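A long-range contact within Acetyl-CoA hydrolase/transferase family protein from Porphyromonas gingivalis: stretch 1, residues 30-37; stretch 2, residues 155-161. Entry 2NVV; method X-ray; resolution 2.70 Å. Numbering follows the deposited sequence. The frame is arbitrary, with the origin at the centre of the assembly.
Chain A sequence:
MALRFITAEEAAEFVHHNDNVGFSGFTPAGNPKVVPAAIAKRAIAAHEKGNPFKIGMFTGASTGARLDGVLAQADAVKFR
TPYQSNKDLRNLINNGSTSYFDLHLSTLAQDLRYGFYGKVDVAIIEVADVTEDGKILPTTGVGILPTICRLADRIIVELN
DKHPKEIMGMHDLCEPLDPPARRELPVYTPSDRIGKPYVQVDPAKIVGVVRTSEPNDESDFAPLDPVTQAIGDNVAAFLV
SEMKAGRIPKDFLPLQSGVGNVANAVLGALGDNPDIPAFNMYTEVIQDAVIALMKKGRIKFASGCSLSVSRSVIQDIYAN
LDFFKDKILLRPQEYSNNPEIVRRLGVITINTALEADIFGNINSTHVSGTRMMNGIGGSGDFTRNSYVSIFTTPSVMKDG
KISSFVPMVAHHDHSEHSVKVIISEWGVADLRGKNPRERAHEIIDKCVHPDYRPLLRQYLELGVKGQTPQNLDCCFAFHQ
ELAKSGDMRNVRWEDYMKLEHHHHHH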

# COMPACT_ATOMS: atom_id res chain seq x y z
N GLY A 30 -7.90 -2.56 -26.85
CA GLY A 30 -7.76 -1.11 -26.94
C GLY A 30 -6.40 -0.60 -27.38
O GLY A 30 -6.18 0.61 -27.40
N ASN A 31 -5.51 -1.51 -27.74
CA ASN A 31 -4.15 -1.17 -28.16
C ASN A 31 -3.98 -1.13 -29.67
O ASN A 31 -4.64 -1.86 -30.41
N PRO A 32 -3.07 -0.26 -30.16
CA PRO A 32 -2.81 -0.15 -31.59
C PRO A 32 -2.19 -1.49 -32.03
O PRO A 32 -1.43 -2.09 -31.27
N LYS A 33 -2.52 -1.95 -33.24
CA LYS A 33 -2.04 -3.24 -33.73
C LYS A 33 -1.21 -3.25 -35.02
O LYS A 33 -0.58 -4.26 -35.35
N VAL A 34 -1.20 -2.14 -35.76
CA VAL A 34 -0.45 -2.13 -37.01
C VAL A 34 0.70 -1.11 -37.09
O VAL A 34 1.72 -1.35 -37.75
N VAL A 35 0.57 0.00 -36.39
CA VAL A 35 1.63 0.99 -36.41
C VAL A 35 2.89 0.55 -35.66
O VAL A 35 4.00 0.70 -36.16
N PRO A 36 2.73 0.02 -34.42
CA PRO A 36 3.94 -0.40 -33.70
C PRO A 36 4.85 -1.36 -34.48
O PRO A 36 6.07 -1.34 -34.32
N ALA A 37 4.25 -2.19 -35.34
CA ALA A 37 5.02 -3.12 -36.15
C ALA A 37 5.81 -2.35 -37.21
O ALA A 37 6.93 -2.72 -37.57
N ILE A 155 -0.38 12.90 -32.00
CA ILE A 155 -1.16 11.68 -31.85
C ILE A 155 -1.34 10.92 -33.14
O ILE A 155 -1.67 11.51 -34.17
N ILE A 156 -1.12 9.61 -33.09
CA ILE A 156 -1.30 8.75 -34.25
C ILE A 156 -2.51 7.86 -33.97
O ILE A 156 -2.46 6.99 -33.11
N VAL A 157 -3.59 8.10 -34.69
CA VAL A 157 -4.82 7.33 -34.52
C VAL A 157 -4.96 6.13 -35.45
O VAL A 157 -4.56 6.16 -36.62
N GLU A 158 -5.57 5.07 -34.93
CA GLU A 158 -5.78 3.83 -35.65
C GLU A 158 -7.29 3.55 -35.59
O GLU A 158 -7.80 3.18 -34.54
N LEU A 159 -7.99 3.74 -36.71
CA LEU A 159 -9.44 3.54 -36.78
C LEU A 159 -9.82 2.09 -37.13
O LEU A 159 -9.80 1.70 -38.30
N ASN A 160 -10.19 1.32 -36.11
CA ASN A 160 -10.54 -0.09 -36.30
C ASN A 160 -11.96 -0.34 -36.80
O ASN A 160 -12.94 0.09 -36.21
N ASP A 161 -12.06 -1.08 -37.90
CA ASP A 161 -13.32 -1.46 -38.53
C ASP A 161 -14.25 -2.25 -37.61
O ASP A 161 -15.45 -2.02 -37.57

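The contact is organised around one acidic side chain. Glu158, on the strand of the second stretch, has the largest area covered by the other stretch, 106 Å² of its surface, and its CA-to-CB bond points toward the first stretch. The backbone register agrees: the closest CA pair is Pro32 CA and Glu158 CA, at 6.4 Å. That spacing leaves room for an extended side chain, and Glu158 takes chi1 t (-156°) and chi2 t (166°), with chi3 at -78° setting the orientation of the carboxylate.

The acceptors are met by consecutive backbone amides. Lys33 N donates to Glu158 OE2 at 2.5 Å with an N-H...acceptor angle of 169°; the bond is nearly linear and very short, although at 2.70 Å resolution its exact length deserves caution. The next two amides make weak bonds. Val34 N lies 3.5 Å from Glu158 OE1 (161°) and also 3.5 Å from Glu158 OE2 (147°), so it is shared between the two oxygens, while Val35 N reaches Glu158 OE1 at 3.3 Å (160°). Val35 is the first helical residue of this stretch, so the carboxylate receives amides at the point where loop gives way to helix. Both oxygens therefore have donors, but OE2 has the one strong bond.

Carbon atoms crowd the same carboxylate. Pro32 CA approaches Glu158 OE2 to 3.2 Å, and Pro32 CB is 3.5 Å from Glu158 OE1. Val34, with chi1 p (77°), places CG1 3.5 Å from Glu158 OE1; Val35, with chi1 t (174°), brings CG2 to 3.4 Å from the same Glu158 OE1. Val35 points toward the strand, and its CG2 also meets Ile156 CG2 at 4.1 Å, the one apolar side-chain pair of the contact. Ile156, chi1 m and chi2 t, likewise points toward the first stretch, as do Glu158 and Asn160, whereas the intervening Val157 points away, as expected from strand alternation.

Lys33 contributes its main-chain amide to Glu158, but its ammonium is engaged differently. With chi1 m, chi2 and chi3 t and chi4 p, the chain carries NZ back to the carbonyl of its own stretch, where Lys33 NZ donates to Asn31 O at 2.9 Å; NZ also has a partner elsewhere in the structure. Its approach to Asn160, Lys33 NZ to Asn160 ND2 at 4.3 Å, is proximity between two nitrogens and no hydrogen bond. Asn160 ND2 is satisfied elsewhere in the structure.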

# COMPACT_ATOMS: atom_id res chain seq x y z
CB ASN A 31 -3.16 -2.20 -27.61
CG ASN A 31 -2.66 -1.84 -26.24
OD1 ASN A 31 -1.72 -1.06 -26.09
ND2 ASN A 31 -3.28 -2.40 -25.22
CB PRO A 32 -1.84 1.03 -31.67
CG PRO A 32 -1.13 0.97 -30.35
CD PRO A 32 -2.26 0.72 -29.41
CB LYS A 33 -3.23 -4.17 -33.91
CG LYS A 33 -4.07 -4.34 -32.68
CD LYS A 33 -5.43 -4.93 -33.03
CE LYS A 33 -6.28 -5.16 -31.78
NZ LYS A 33 -6.64 -3.90 -31.09
CB VAL A 34 -1.43 -1.93 -38.21
CG1 VAL A 34 -1.85 -0.49 -38.30
CG2 VAL A 34 -0.79 -2.40 -39.51
CB VAL A 35 1.14 2.35 -35.87
CG1 VAL A 35 2.32 3.33 -35.77
CG2 VAL A 35 0.08 2.91 -36.79
CB PRO A 36 3.39 -0.99 -32.40
CG PRO A 36 1.96 -1.29 -32.71
CD PRO A 36 1.54 -0.16 -33.59
CB ALA A 37 4.09 -4.13 -36.80
CB ILE A 155 -2.55 11.99 -31.27
CG1 ILE A 155 -2.41 12.65 -29.90
CG2 ILE A 155 -3.37 10.71 -31.18
CD1 ILE A 155 -3.71 13.14 -29.32
CB ILE A 156 -0.07 7.84 -34.49
CG1 ILE A 156 1.16 8.70 -34.84
CG2 ILE A 156 -0.37 6.84 -35.59
CD1 ILE A 156 2.43 7.89 -35.04
CB VAL A 157 -6.06 8.23 -34.69
CG1 VAL A 157 -7.33 7.43 -34.42
CG2 VAL A 157 -5.96 9.45 -33.78
CB GLU A 158 -4.99 2.74 -34.96
CG GLU A 158 -4.61 1.56 -35.80
CD GLU A 158 -3.54 0.70 -35.13
OE1 GLU A 158 -2.34 1.07 -35.16
OE2 GLU A 158 -3.91 -0.35 -34.57
CB LEU A 159 -10.03 4.46 -37.85
CG LEU A 159 -11.34 5.21 -37.59
CD1 LEU A 159 -11.88 5.69 -38.92
CD2 LEU A 159 -12.36 4.33 -36.92
CB ASN A 160 -10.33 -0.84 -34.99
CG ASN A 160 -10.11 -2.32 -35.20
OD1 ASN A 160 -10.64 -2.90 -36.14
ND2 ASN A 160 -9.33 -2.94 -34.32
CB ASP A 161 -13.03 -2.35 -39.74
CG ASP A 161 -13.25 -1.66 -41.04
OD1 ASP A 161 -14.39 -1.21 -41.28
OD2 ASP A 161 -12.29 -1.54 -41.84